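Local coordinates for L-methionine gamma-lyase (Fusobacterium nucleatum subsp. nucleatum, PDB 6LXU), which is a pyridoxal 5'-phosphate-dependent enzyme of the Cys/Met metabolism family, with the cofactor attached covalently to its own chain, at residues Gly80-Met86 with Gly223-Gln229; Thr14-Gly19 with Asn72-Leu77; Thr276-Phe280 with Ile387-Glu392; Ala313-Leu319 with Gly373-Val379; Met90-Ser94 with Tyr114-Leu120. All coordinates share one frame. Where two conformers were deposited one is given. Numbering follows the deposited sequence.

Contact 1. Residues Gly80-Met86 with Gly223-Gln229; sequences GEAGIAM and GLVVTRQ
A sheet edge is specified first by its register. Strands 82-86 and 223-227 run antiparallel, their axes 4.6 Å apart at 161°, with both backbones extended. Ala-82 with Thr-227, Ile-84 with Val-225 and Met-86 with Gly-223 are hydrogen-bonded pairs; Gly-83 with Val-226 and Ala-85 with Leu-224 are non-hydrogen-bonded pairs.

Backbone hydrogen bonds form the ladder. Ile-84 N to Val-225 O and Val-225 N to Ile-84 O are each 2.8 Å; Met-86 N to Gly-223 O and Gly-223 N to Met-86 O are each 2.9 Å. Thr-227 N lies 3.0 Å from Ala-82 O, whereas the return bond from Ala-82 N to Thr-227 O, also 3.0 Å, is bent and weak.

Beyond the ladder, Arg-228 is the N-cap of helix 229-244. Glu-81 (chi1 m, chi2 t) accepts Gln-229 N at OE1, 2.8 Å away, and a water joins Glu-81 O (2.8 Å) to Gln-229 OE1 (2.7 Å), while Gln-229 NE2 is hydrogen-bonded to Asp-233.

Among apolar groups, Met-86 (m, p, t) brings CE to 3.7 Å from Val-225 CG2, on the face that also carries Ile-84. On the other face Ala-85 CB meets Leu-224 CD2 at 3.7 Å, beneath helix 65-78.

Such an edge, with 223-227 running against its neighbours on both sides, is typical of the large-domain sheet of fold-type I PLP enzymes.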
# COMPACT_ATOMS: atom_id res chain seq x y z
N GLY A 80 -25.80 13.35 7.47
CA GLY A 80 -26.76 12.32 7.12
C GLY A 80 -26.62 11.08 7.97
O GLY A 80 -25.68 10.93 8.75
N GLU A 81 -27.56 10.16 7.80
CA GLU A 81 -27.60 8.98 8.65
C GLU A 81 -26.53 7.94 8.34
O GLU A 81 -26.02 7.30 9.24
CB GLU A 81 -28.95 8.30 8.57
CG GLU A 81 -30.11 9.15 9.07
CD GLU A 81 -31.45 8.44 9.07
OE1 GLU A 81 -31.54 7.26 8.68
OE2 GLU A 81 -32.45 9.08 9.48
N ALA A 82 -26.24 7.75 7.05
CA ALA A 82 -25.47 6.60 6.60
C ALA A 82 -24.65 6.93 5.37
O ALA A 82 -25.11 7.65 4.50
CB ALA A 82 -26.42 5.46 6.30
N GLY A 83 -23.45 6.37 5.33
CA GLY A 83 -22.57 6.50 4.19
C GLY A 83 -22.32 5.17 3.50
O GLY A 83 -22.37 4.12 4.14
N ILE A 84 -22.06 5.24 2.19
CA ILE A 84 -21.65 4.07 1.41
C ILE A 84 -20.50 4.50 0.53
O ILE A 84 -20.55 5.57 -0.08
CB ILE A 84 -22.77 3.55 0.49
CG1 ILE A 84 -24.14 3.59 1.16
CG2 ILE A 84 -22.45 2.14 0.03
CD1 ILE A 84 -25.22 3.32 0.16
N ALA A 85 -19.46 3.65 0.45
CA ALA A 85 -18.30 3.92 -0.38
C ALA A 85 -18.26 2.99 -1.58
O ALA A 85 -18.63 1.82 -1.50
CB ALA A 85 -17.03 3.77 0.41
N MET A 86 -17.76 3.53 -2.69
CA MET A 86 -17.59 2.81 -3.95
C MET A 86 -16.24 3.17 -4.54
O MET A 86 -15.59 4.13 -4.15
CB MET A 86 -18.70 3.16 -4.94
CG MET A 86 -20.10 2.76 -4.51
SD MET A 86 -20.85 3.88 -3.31
CE MET A 86 -22.51 3.21 -3.33
N GLY A 223 -15.86 6.91 -4.86
CA GLY A 223 -17.14 7.58 -4.73
C GLY A 223 -17.72 7.37 -3.35
O GLY A 223 -17.39 6.40 -2.67
N LEU A 224 -18.62 8.28 -2.97
CA LEU A 224 -19.31 8.19 -1.68
C LEU A 224 -20.75 8.60 -1.86
O LEU A 224 -21.08 9.47 -2.67
CB LEU A 224 -18.65 9.08 -0.63
CG LEU A 224 -17.21 8.73 -0.27
CD1 LEU A 224 -16.52 9.86 0.47
CD2 LEU A 224 -17.15 7.44 0.52
N VAL A 225 -21.62 7.96 -1.07
CA VAL A 225 -23.04 8.29 -1.00
C VAL A 225 -23.41 8.54 0.45
O VAL A 225 -22.95 7.80 1.31
CB VAL A 225 -23.90 7.12 -1.55
CG1 VAL A 225 -25.39 7.42 -1.45
CG2 VAL A 225 -23.52 6.77 -2.98
N VAL A 226 -24.24 9.56 0.70
CA VAL A 226 -24.82 9.76 2.03
C VAL A 226 -26.33 9.90 1.89
O VAL A 226 -26.82 10.66 1.06
CB VAL A 226 -24.25 10.99 2.75
CG1 VAL A 226 -24.87 11.11 4.15
CG2 VAL A 226 -22.74 10.88 2.87
N THR A 227 -27.05 9.16 2.72
CA THR A 227 -28.51 9.21 2.72
C THR A 227 -29.05 8.60 4.02
O THR A 227 -28.29 8.24 4.92
CB THR A 227 -29.07 8.54 1.44
OG1 THR A 227 -30.49 8.74 1.36
CG2 THR A 227 -28.80 7.06 1.38
N ARG A 228 -30.38 8.50 4.09
CA ARG A 228 -31.04 7.86 5.23
C ARG A 228 -30.74 6.37 5.25
O ARG A 228 -30.53 5.76 4.18
CB ARG A 228 -32.57 8.02 5.17
CG ARG A 228 -33.10 9.42 5.11
CD ARG A 228 -34.62 9.42 4.93
NE ARG A 228 -35.15 8.92 3.65
CZ ARG A 228 -35.38 9.65 2.54
NH1 ARG A 228 -35.06 10.94 2.50
NH2 ARG A 228 -35.91 9.08 1.47
N GLN A 229 -30.73 5.77 6.43
CA GLN A 229 -30.34 4.36 6.57
C GLN A 229 -31.12 3.41 5.67
O GLN A 229 -30.52 2.50 5.08
CB GLN A 229 -30.49 3.89 8.02
CG GLN A 229 -29.80 2.57 8.31
CD GLN A 229 -28.30 2.72 8.34
OE1 GLN A 229 -27.78 3.57 9.06
NE2 GLN A 229 -27.59 1.91 7.55
O HOH W 1 -25.33 4.63 9.56

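Contact 2. Residues Thr14-Gly19 with Asn72-Leu77; sequences TAIHAG and NKIAAL
One lysine can gather the carbonyls at the end of a helix, and here helix 65-78, in the large domain of a fold-type I PLP enzyme, supplies it to the C-terminal end of helix 11-17 in the N-terminal segment, whose His-17 bonds Glu-382 of a second subunit. This helix leaves helical geometry at Ala-18, and Gly-19 follows with positive phi (81°), its CA 4.5 Å from the CA of Asn-72.

Along the fully helical 72-77, Asn-72 (chi1 m) comes first, making a weak hydrogen bond from ND2 to Gly-19 O at 3.3 Å. Lys-73, in m, t, t, m, extends NZ to Ala-18 O (2.7 Å) and Ala-15 O (3.2 Å), with a weak bond to Ile-16 O (2.9 Å), a carbonyl that Lys-261 also binds. One turn on, Ala-76 CB sits 3.8 Å from Ala-18 CB and 3.9 Å from Thr-14 CG2. Last, Leu-77 (m, t) directs CD2 between Thr-14 and Ala-15, 4.0 Å from Thr-14 CG2 and 4.2 Å from Ala-15 CB.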
# COMPACT_ATOMS: atom_id res chain seq x y z
N THR A 14 -14.31 17.00 13.28
CA THR A 14 -15.17 15.95 12.73
C THR A 14 -14.46 15.13 11.65
O THR A 14 -14.48 13.90 11.68
CB THR A 14 -16.47 16.58 12.19
OG1 THR A 14 -17.15 17.23 13.27
CG2 THR A 14 -17.41 15.54 11.59
N ALA A 15 -13.84 15.81 10.71
CA ALA A 15 -13.13 15.10 9.63
C ALA A 15 -12.05 14.19 10.21
O ALA A 15 -11.84 13.08 9.71
CB ALA A 15 -12.55 16.07 8.64
N ILE A 16 -11.33 14.68 11.22
CA ILE A 16 -10.24 13.94 11.80
C ILE A 16 -10.75 12.76 12.63
O ILE A 16 -10.20 11.65 12.55
CB ILE A 16 -9.34 14.87 12.63
CG1 ILE A 16 -8.60 15.84 11.69
CG2 ILE A 16 -8.35 14.07 13.47
CD1 ILE A 16 -7.98 17.04 12.37
N HIS A 17 -11.76 13.00 13.47
CA HIS A 17 -12.14 12.02 14.50
C HIS A 17 -13.43 11.25 14.27
O HIS A 17 -13.60 10.19 14.88
CB HIS A 17 -12.21 12.70 15.86
CG HIS A 17 -10.88 13.14 16.38
ND1 HIS A 17 -9.96 12.24 16.90
CD2 HIS A 17 -10.30 14.36 16.44
CE1 HIS A 17 -8.88 12.91 17.28
NE2 HIS A 17 -9.07 14.19 17.02
N ALA A 18 -14.36 11.77 13.47
CA ALA A 18 -15.69 11.12 13.38
C ALA A 18 -15.57 9.75 12.79
O ALA A 18 -14.71 9.48 11.98
CB ALA A 18 -16.65 11.95 12.55
N GLY A 19 -16.45 8.86 13.24
CA GLY A 19 -16.70 7.61 12.56
C GLY A 19 -15.71 6.52 12.86
O GLY A 19 -15.86 5.41 12.35
N ASN A 72 -18.76 6.34 7.69
CA ASN A 72 -19.24 7.09 8.86
C ASN A 72 -18.76 8.54 8.84
O ASN A 72 -19.50 9.45 9.22
CB ASN A 72 -18.77 6.43 10.16
CG ASN A 72 -19.42 5.10 10.43
OD1 ASN A 72 -20.45 4.79 9.88
ND2 ASN A 72 -18.81 4.33 11.31
N LYS A 73 -17.53 8.76 8.40
CA LYS A 73 -16.95 10.11 8.34
C LYS A 73 -17.69 10.97 7.35
O LYS A 73 -18.04 12.11 7.66
CB LYS A 73 -15.47 10.08 7.95
CG LYS A 73 -14.55 9.74 9.10
CD LYS A 73 -13.09 9.72 8.70
CE LYS A 73 -12.25 9.26 9.87
NZ LYS A 73 -12.26 10.23 11.00
N ILE A 74 -17.92 10.48 6.13
CA ILE A 74 -18.62 11.31 5.16
C ILE A 74 -20.07 11.55 5.59
O ILE A 74 -20.61 12.65 5.39
CB ILE A 74 -18.49 10.78 3.72
CG1 ILE A 74 -19.03 11.80 2.71
CG2 ILE A 74 -19.19 9.45 3.53
CD1 ILE A 74 -18.32 13.14 2.68
N ALA A 75 -20.71 10.55 6.19
CA ALA A 75 -22.05 10.77 6.72
C ALA A 75 -22.04 11.87 7.79
O ALA A 75 -22.93 12.72 7.81
CB ALA A 75 -22.62 9.49 7.29
N ALA A 76 -21.05 11.85 8.68
CA ALA A 76 -20.95 12.90 9.70
C ALA A 76 -20.75 14.28 9.08
O ALA A 76 -21.35 15.27 9.54
CB ALA A 76 -19.84 12.59 10.68
N LEU A 77 -19.91 14.36 8.05
CA LEU A 77 -19.65 15.64 7.39
C LEU A 77 -20.85 16.21 6.67
O LEU A 77 -21.06 17.43 6.70
CB LEU A 77 -18.47 15.51 6.42
CG LEU A 77 -17.11 15.29 7.10
CD1 LEU A 77 -16.08 14.83 6.09
CD2 LEU A 77 -16.61 16.53 7.84

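Contact 3. Residues Thr276-Phe280 with Ile387-Glu392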
# COMPACT_ATOMS: atom_id res chain seq x y z
N THR A 276 -8.48 34.99 -4.45
CA THR A 276 -7.43 35.90 -4.88
C THR A 276 -7.15 35.78 -6.37
O THR A 276 -6.97 36.80 -7.07
CB THR A 276 -6.17 35.62 -4.04
OG1 THR A 276 -6.48 35.86 -2.67
CG2 THR A 276 -5.03 36.50 -4.45
N ILE A 277 -7.16 34.56 -6.88
CA ILE A 277 -6.95 34.34 -8.31
C ILE A 277 -8.13 34.88 -9.13
O ILE A 277 -7.92 35.44 -10.21
CB ILE A 277 -6.66 32.85 -8.60
CG1 ILE A 277 -5.31 32.48 -7.96
CG2 ILE A 277 -6.64 32.55 -10.08
CD1 ILE A 277 -5.13 30.99 -7.79
N VAL A 278 -9.35 34.73 -8.63
CA VAL A 278 -10.52 35.29 -9.32
C VAL A 278 -10.36 36.80 -9.50
O VAL A 278 -10.61 37.33 -10.60
CB VAL A 278 -11.83 34.98 -8.57
CG1 VAL A 278 -13.01 35.80 -9.11
CG2 VAL A 278 -12.15 33.50 -8.66
N ASP A 279 -9.95 37.50 -8.45
CA ASP A 279 -9.76 38.94 -8.56
C ASP A 279 -8.71 39.29 -9.61
O ASP A 279 -8.92 40.20 -10.43
CB ASP A 279 -9.38 39.54 -7.21
CG ASP A 279 -9.55 41.05 -7.18
OD1 ASP A 279 -10.68 41.52 -7.37
OD2 ASP A 279 -8.55 41.75 -7.00
N PHE A 280 -7.59 38.56 -9.61
CA PHE A 280 -6.54 38.74 -10.61
C PHE A 280 -7.06 38.52 -12.03
O PHE A 280 -6.86 39.35 -12.93
CB PHE A 280 -5.37 37.80 -10.30
CG PHE A 280 -4.39 37.66 -11.41
CD1 PHE A 280 -3.47 38.67 -11.67
CD2 PHE A 280 -4.38 36.53 -12.22
CE1 PHE A 280 -2.56 38.54 -12.70
CE2 PHE A 280 -3.47 36.41 -13.26
CZ PHE A 280 -2.57 37.42 -13.49
N ILE A 387 1.20 30.80 -8.04
CA ILE A 387 0.19 30.44 -9.03
C ILE A 387 -0.08 31.65 -9.94
O ILE A 387 -0.11 31.51 -11.15
CB ILE A 387 -1.12 29.96 -8.38
CG1 ILE A 387 -0.89 28.75 -7.44
CG2 ILE A 387 -2.13 29.58 -9.46
CD1 ILE A 387 -2.10 28.45 -6.57
N ILE A 388 -0.26 32.81 -9.32
CA ILE A 388 -0.50 34.04 -10.08
C ILE A 388 0.69 34.40 -10.96
O ILE A 388 0.49 34.78 -12.12
CB ILE A 388 -0.95 35.19 -9.16
CG1 ILE A 388 -2.37 34.90 -8.66
CG2 ILE A 388 -0.92 36.53 -9.91
CD1 ILE A 388 -2.93 35.84 -7.62
N ALA A 389 1.91 34.26 -10.46
CA ALA A 389 3.08 34.56 -11.30
C ALA A 389 3.12 33.66 -12.53
O ALA A 389 3.46 34.11 -13.63
CB ALA A 389 4.36 34.44 -10.49
N ASP A 390 2.75 32.39 -12.36
CA ASP A 390 2.72 31.46 -13.47
C ASP A 390 1.66 31.87 -14.49
O ASP A 390 1.94 31.93 -15.68
CB ASP A 390 2.49 30.03 -12.96
CG ASP A 390 2.68 28.97 -14.02
OD1 ASP A 390 3.62 29.12 -14.85
OD2 ASP A 390 1.94 27.96 -14.00
N LEU A 391 0.44 32.11 -14.03
CA LEU A 391 -0.61 32.58 -14.94
C LEU A 391 -0.23 33.89 -15.63
O LEU A 391 -0.46 34.04 -16.84
CB LEU A 391 -1.92 32.75 -14.19
CG LEU A 391 -2.55 31.47 -13.63
CD1 LEU A 391 -3.67 31.81 -12.67
CD2 LEU A 391 -3.06 30.58 -14.75
N GLU A 392 0.35 34.82 -14.88
CA GLU A 392 0.74 36.12 -15.43
C GLU A 392 1.76 35.96 -16.55
O GLU A 392 1.57 36.55 -17.63
CB GLU A 392 1.28 37.03 -14.33
CG GLU A 392 1.84 38.38 -14.79
CD GLU A 392 0.87 39.23 -15.58
OE1 GLU A 392 -0.37 39.02 -15.51
OE2 GLU A 392 1.36 40.14 -16.29
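Segments 276-280 and 387-392 are both helical, lying within the longer helices 263-282 and 384-396, and run in broadly the same direction: their N-to-C axes differ by 27° (signed crossing angle -27°) and approach to 10.9 Å. The nearest backbone pair is Ile-277 with Ile-388, whose CA atoms are 6.7 Å apart. With no hydrogen bond between the segments, everything depends on the fit of side chains.

Ile-277 meets three residues of the partner: its CD1 is 3.7 Å from Ile-387 CG2, its CG1 3.9 Å from Ile-388 CG1, and its CG2 4.0 Å from Leu-391 CD1. Ile-277 thus touches residues i, i+1 and i+4 of the other helix. The principle is that of an alpha/beta layer, in which neighbouring helices share the cover of a sheet. In this C-terminal domain, helix 263-282 packs Ile-277 and Val-278 on Ile-315 of strand 314-319, and helix 384-396 lies beside it.

Further along, Phe-280 (chi1 t) reaches across the gap. Ile-388 CG2 stands over the face of its ring, 3.8 Å from the centroid and 11° off the normal, a clear CH-pi contact. Thr-276 CG2 touches the same isoleucine at Ile-388 CD1 (3.9 Å). Leu-391 CB lies 4.1 Å from Phe-280 CE2, while at the ring edge Glu-392 OE1 is 3.4 Å from Phe-280 CZ; that carboxylate oxygen also has a weak hydrogen bond from His-284.

Contact 4. Residues Ala313-Leu319 with Gly373-Val379. With NO3 (nitrate ion), chain C.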
# COMPACT_ATOMS: atom_id res chain seq x y z
N ALA A 313 -13.31 26.49 -5.27
CA ALA A 313 -11.95 26.63 -5.77
C ALA A 313 -11.82 26.25 -7.23
O ALA A 313 -10.71 26.11 -7.75
CB ALA A 313 -11.01 25.84 -4.89
N MET A 314 -12.97 26.11 -7.92
CA MET A 314 -13.00 25.99 -9.37
C MET A 314 -13.23 27.37 -9.96
O MET A 314 -14.04 28.15 -9.44
CB MET A 314 -14.10 25.05 -9.81
CG MET A 314 -13.88 23.61 -9.36
SD MET A 314 -12.35 22.86 -9.93
CE MET A 314 -12.49 22.97 -11.71
N ILE A 315 -12.52 27.66 -11.04
CA ILE A 315 -12.70 28.93 -11.77
C ILE A 315 -12.68 28.58 -13.24
O ILE A 315 -11.76 27.87 -13.68
CB ILE A 315 -11.56 29.93 -11.52
CG1 ILE A 315 -11.31 30.16 -10.03
CG2 ILE A 315 -11.88 31.25 -12.23
CD1 ILE A 315 -10.02 30.89 -9.73
N SER A 316 -13.63 29.08 -14.02
CA SER A 316 -13.44 29.05 -15.47
C SER A 316 -13.37 30.47 -15.98
O SER A 316 -13.85 31.40 -15.35
CB SER A 316 -14.54 28.28 -16.18
OG SER A 316 -14.50 26.93 -15.78
N PHE A 317 -12.72 30.64 -17.12
CA PHE A 317 -12.59 31.99 -17.66
C PHE A 317 -12.43 31.92 -19.16
O PHE A 317 -11.97 30.93 -19.71
CB PHE A 317 -11.45 32.77 -16.99
CG PHE A 317 -10.09 32.12 -17.08
CD1 PHE A 317 -9.68 31.16 -16.15
CD2 PHE A 317 -9.19 32.50 -18.06
CE1 PHE A 317 -8.42 30.59 -16.22
CE2 PHE A 317 -7.93 31.93 -18.14
CZ PHE A 317 -7.54 30.97 -17.22
N GLU A 318 -12.85 33.00 -19.82
CA GLU A 318 -12.78 33.11 -21.29
C GLU A 318 -11.65 34.05 -21.67
O GLU A 318 -11.67 35.23 -21.31
CB GLU A 318 -14.09 33.63 -21.85
CG GLU A 318 -14.18 33.59 -23.38
CD GLU A 318 -14.53 32.23 -23.95
OE1 GLU A 318 -15.15 31.41 -23.24
OE2 GLU A 318 -14.22 31.97 -25.13
N LEU A 319 -10.67 33.54 -22.39
CA LEU A 319 -9.64 34.38 -22.95
C LEU A 319 -10.18 35.10 -24.18
O LEU A 319 -10.79 34.47 -25.05
CB LEU A 319 -8.43 33.54 -23.35
CG LEU A 319 -7.71 32.89 -22.18
CD1 LEU A 319 -6.76 31.81 -22.70
CD2 LEU A 319 -6.97 33.93 -21.37
N GLY A 373 -12.24 30.15 -26.19
CA GLY A 373 -11.31 30.69 -25.21
C GLY A 373 -11.51 30.20 -23.78
O GLY A 373 -10.86 30.72 -22.88
N LEU A 374 -12.40 29.23 -23.58
CA LEU A 374 -12.73 28.79 -22.22
C LEU A 374 -11.61 27.95 -21.61
O LEU A 374 -11.18 26.97 -22.20
CB LEU A 374 -14.03 28.01 -22.22
CG LEU A 374 -14.64 27.69 -20.85
CD1 LEU A 374 -15.16 28.94 -20.15
CD2 LEU A 374 -15.75 26.67 -21.01
N VAL A 375 -11.17 28.36 -20.42
CA VAL A 375 -10.15 27.64 -19.65
C VAL A 375 -10.76 27.31 -18.29
O VAL A 375 -11.44 28.14 -17.68
CB VAL A 375 -8.88 28.50 -19.50
CG1 VAL A 375 -7.84 27.80 -18.63
CG2 VAL A 375 -8.31 28.83 -20.88
N ARG A 376 -10.55 26.06 -17.84
CA ARG A 376 -11.01 25.61 -16.52
C ARG A 376 -9.81 25.39 -15.60
O ARG A 376 -8.88 24.64 -15.95
CB ARG A 376 -11.80 24.31 -16.63
CG ARG A 376 -12.62 24.05 -15.37
CD ARG A 376 -13.28 22.70 -15.34
NE ARG A 376 -12.35 21.71 -14.82
CZ ARG A 376 -12.69 20.55 -14.27
NH1 ARG A 376 -13.98 20.18 -14.17
NH2 ARG A 376 -11.75 19.74 -13.82
N LEU A 377 -9.84 26.04 -14.45
CA LEU A 377 -8.75 26.00 -13.48
C LEU A 377 -9.24 25.39 -12.17
O LEU A 377 -10.20 25.88 -11.56
CB LEU A 377 -8.26 27.42 -13.25
CG LEU A 377 -7.07 27.61 -12.33
CD1 LEU A 377 -5.81 27.02 -12.95
CD2 LEU A 377 -6.85 29.08 -12.04
N SER A 378 -8.57 24.32 -11.73
CA SER A 378 -8.74 23.76 -10.38
C SER A 378 -7.63 24.32 -9.52
O SER A 378 -6.46 23.93 -9.66
CB SER A 378 -8.67 22.24 -10.42
OG SER A 378 -8.67 21.71 -9.10
N VAL A 379 -7.95 25.27 -8.66
CA VAL A 379 -6.94 25.95 -7.87
C VAL A 379 -6.43 25.01 -6.77
O VAL A 379 -7.23 24.47 -5.99
CB VAL A 379 -7.51 27.24 -7.25
CG1 VAL A 379 -6.51 27.91 -6.32
CG2 VAL A 379 -7.95 28.21 -8.35
N NO3 C . -12.90 16.84 -14.90
O1 NO3 C . -12.68 16.81 -13.69
O2 NO3 C . -14.09 16.83 -15.31
O3 NO3 C . -11.93 16.88 -15.72
O HOH W 2 -9.54 22.99 -6.77
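At the heart of the C-terminal domain's mixed sheet, strands 314-319 and 374-378 are neighbours, and the pair shows how two faces of one sheet can differ: one is apolar and covered by helices, the other mixed, with an arginine that meets a bound nitrate. They run antiparallel, with axes 4.6 Å apart at 157°. Ile-315 N to Leu-377 O (3.0 Å) and Leu-377 N to Ile-315 O (2.8 Å) form one hydrogen-bonded pair, Phe-317 N to Val-375 O (2.9 Å) and Val-375 N to Phe-317 O (2.8 Å) the next. Val-379 N to Ala-313 O (3.0 Å) and Leu-319 N to Gly-373 O (2.9 Å) extend the ladder at its two ends. Glu-318 OE2 accepts Gly-373 N at 2.9 Å, and Glu-318 OE1 is hydrogen-bonded to Thr-371.

On the face of Ile-315, Phe-317, Val-375 and Leu-377, which helices 263-282 and 322-332 cover, Val-375 CB sits over the Phe-317 ring in a CH-pi contact, 3.9 Å from its centroid.

The other face includes Met-314, Ser-316 and Arg-376. Met-314 CE lies over the guanidinium plane, 3.4 Å from Arg-376 NE, while Asn-161 binds Arg-376 NH1. Arg-376 NH2 gives a weak hydrogen bond to nitrate O1 at 3.1 Å, and Ser-341 N and Gln-350 NE2 bind the ion too. Though the nitrate probably came from the crystallisation liquor, these donors are consistent with a pocket that can accept a small anion.

Contact 5. Residues Met90-Ser94 with Tyr114-Leu120; sequences MGAIS and YGCTFAL
A methionine sulfur set against the edge of a tyrosine ring, not its face, is the striking feature here: Met-90 SD lies 5.0 Å from the Tyr-114 centroid, 80° off the ring normal, and 3.8 Å from Tyr-114 CE2. This Met-aromatic contact joins two helices of the large domain in a fold-type I PLP enzyme. Helix 89-100, where Met-90 N binds the phosphate of the lysine-linked cofactor, meets helix 115-125, the crossover of a right-handed beta-alpha-beta unit between strands 106-110 and 131-135. The short axes cross at -33°, 10.9 Å apart, and Tyr-114 (chi1 t) is the N-cap of the second helix.

Met-90 folds back as m, m, m, so SD is 3.8 Å from Cys-116 CB and CE 4.2 Å from Leu-120 CD2. Ile-93 (m, t) places CD1 3.6 Å from Thr-117 OG1. Tyr-114 OH is hydrogen-bonded to a bound MPD, probably from the crystallisation liquor, and weakly to Arg-61 of a neighbouring subunit. Within its helix, Ser-94 (chi1 p) turns OG to Met-90 O, 2.8 Å away.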
# COMPACT_ATOMS: atom_id res chain seq x y z
N MET A 90 -18.50 7.58 -10.35
CA MET A 90 -19.49 6.96 -11.22
C MET A 90 -20.05 5.69 -10.59
O MET A 90 -21.22 5.36 -10.83
CB MET A 90 -18.94 6.69 -12.63
CG MET A 90 -18.63 7.95 -13.42
SD MET A 90 -19.92 9.21 -13.42
CE MET A 90 -21.30 8.34 -14.14
N GLY A 91 -19.26 4.99 -9.78
CA GLY A 91 -19.77 3.88 -8.99
C GLY A 91 -20.83 4.29 -7.98
O GLY A 91 -21.82 3.59 -7.78
N ALA A 92 -20.60 5.42 -7.30
CA ALA A 92 -21.59 5.95 -6.36
C ALA A 92 -22.87 6.34 -7.08
O ALA A 92 -23.98 6.00 -6.63
CB ALA A 92 -21.00 7.15 -5.62
N ILE A 93 -22.73 7.06 -8.19
CA ILE A 93 -23.88 7.54 -8.97
C ILE A 93 -24.68 6.39 -9.56
O ILE A 93 -25.91 6.30 -9.36
CB ILE A 93 -23.40 8.53 -10.05
CG1 ILE A 93 -22.90 9.83 -9.39
CG2 ILE A 93 -24.49 8.85 -11.07
CD1 ILE A 93 -21.98 10.63 -10.29
N SER A 94 -24.00 5.48 -10.26
CA SER A 94 -24.68 4.36 -10.90
C SER A 94 -25.29 3.41 -9.88
O SER A 94 -26.43 2.95 -10.05
CB SER A 94 -23.76 3.62 -11.88
OG SER A 94 -22.65 3.04 -11.23
N TYR A 114 -22.11 16.61 -15.19
CA TYR A 114 -20.83 15.96 -15.42
C TYR A 114 -20.95 15.00 -16.61
O TYR A 114 -21.91 14.25 -16.71
CB TYR A 114 -20.42 15.22 -14.15
CG TYR A 114 -19.15 14.45 -14.31
CD1 TYR A 114 -17.94 15.11 -14.45
CD2 TYR A 114 -19.16 13.06 -14.32
CE1 TYR A 114 -16.77 14.41 -14.60
CE2 TYR A 114 -17.99 12.36 -14.49
CZ TYR A 114 -16.80 13.03 -14.62
OH TYR A 114 -15.64 12.31 -14.78
N GLY A 115 -19.98 15.05 -17.53
CA GLY A 115 -20.13 14.39 -18.81
C GLY A 115 -20.47 12.91 -18.74
O GLY A 115 -21.34 12.43 -19.47
N CYS A 116 -19.81 12.17 -17.86
CA CYS A 116 -20.09 10.74 -17.78
C CYS A 116 -21.47 10.48 -17.20
O CYS A 116 -22.11 9.49 -17.55
CB CYS A 116 -19.03 10.00 -16.98
SG CYS A 116 -17.38 10.12 -17.69
N THR A 117 -21.93 11.36 -16.30
CA THR A 117 -23.30 11.24 -15.80
C THR A 117 -24.30 11.52 -16.91
O THR A 117 -25.29 10.81 -17.03
CB THR A 117 -23.55 12.18 -14.61
OG1 THR A 117 -22.51 11.97 -13.64
CG2 THR A 117 -24.91 11.90 -13.98
N PHE A 118 -24.04 12.56 -17.70
CA PHE A 118 -24.89 12.83 -18.85
C PHE A 118 -24.98 11.61 -19.76
O PHE A 118 -26.07 11.24 -20.20
CB PHE A 118 -24.41 14.04 -19.64
CG PHE A 118 -25.31 14.37 -20.79
CD1 PHE A 118 -26.46 15.13 -20.59
CD2 PHE A 118 -25.06 13.85 -22.04
CE1 PHE A 118 -27.32 15.40 -21.65
CE2 PHE A 118 -25.92 14.11 -23.10
CZ PHE A 118 -27.05 14.88 -22.90
N ALA A 119 -23.85 10.97 -20.02
CA ALA A 119 -23.83 9.78 -20.87
C ALA A 119 -24.62 8.63 -20.26
O ALA A 119 -25.38 7.94 -20.95
CB ALA A 119 -22.41 9.35 -21.16
N LEU A 120 -24.45 8.40 -18.95
CA LEU A 120 -25.23 7.39 -18.25
C LEU A 120 -26.73 7.68 -18.37
O LEU A 120 -27.51 6.77 -18.65
CB LEU A 120 -24.82 7.35 -16.77
CG LEU A 120 -25.67 6.47 -15.85
CD1 LEU A 120 -25.68 5.02 -16.33
CD2 LEU A 120 -25.14 6.57 -14.43

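Read from the N terminus, contact 2 closes the first loop, bringing helix 65-78 back onto the end of helix 11-17. Strand 82-86 follows at once, and contact 1 opens there, closing a long loop when 223-229 returns; the two contacts touch where Gly-80 N meets Ala-75 O at 3.0 Å, a probable hydrogen bond. Contact 5 falls wholly within that long loop and packs on contact 1 through Ala-92. Contacts 1 and 5 lie in the large domain, and contact 2 ties the N-terminal helix to it. Contact 3 then opens a second long loop, 276 to 392, which encloses contact 4 and touches it through Ile-277 and Val-278. No loops cross.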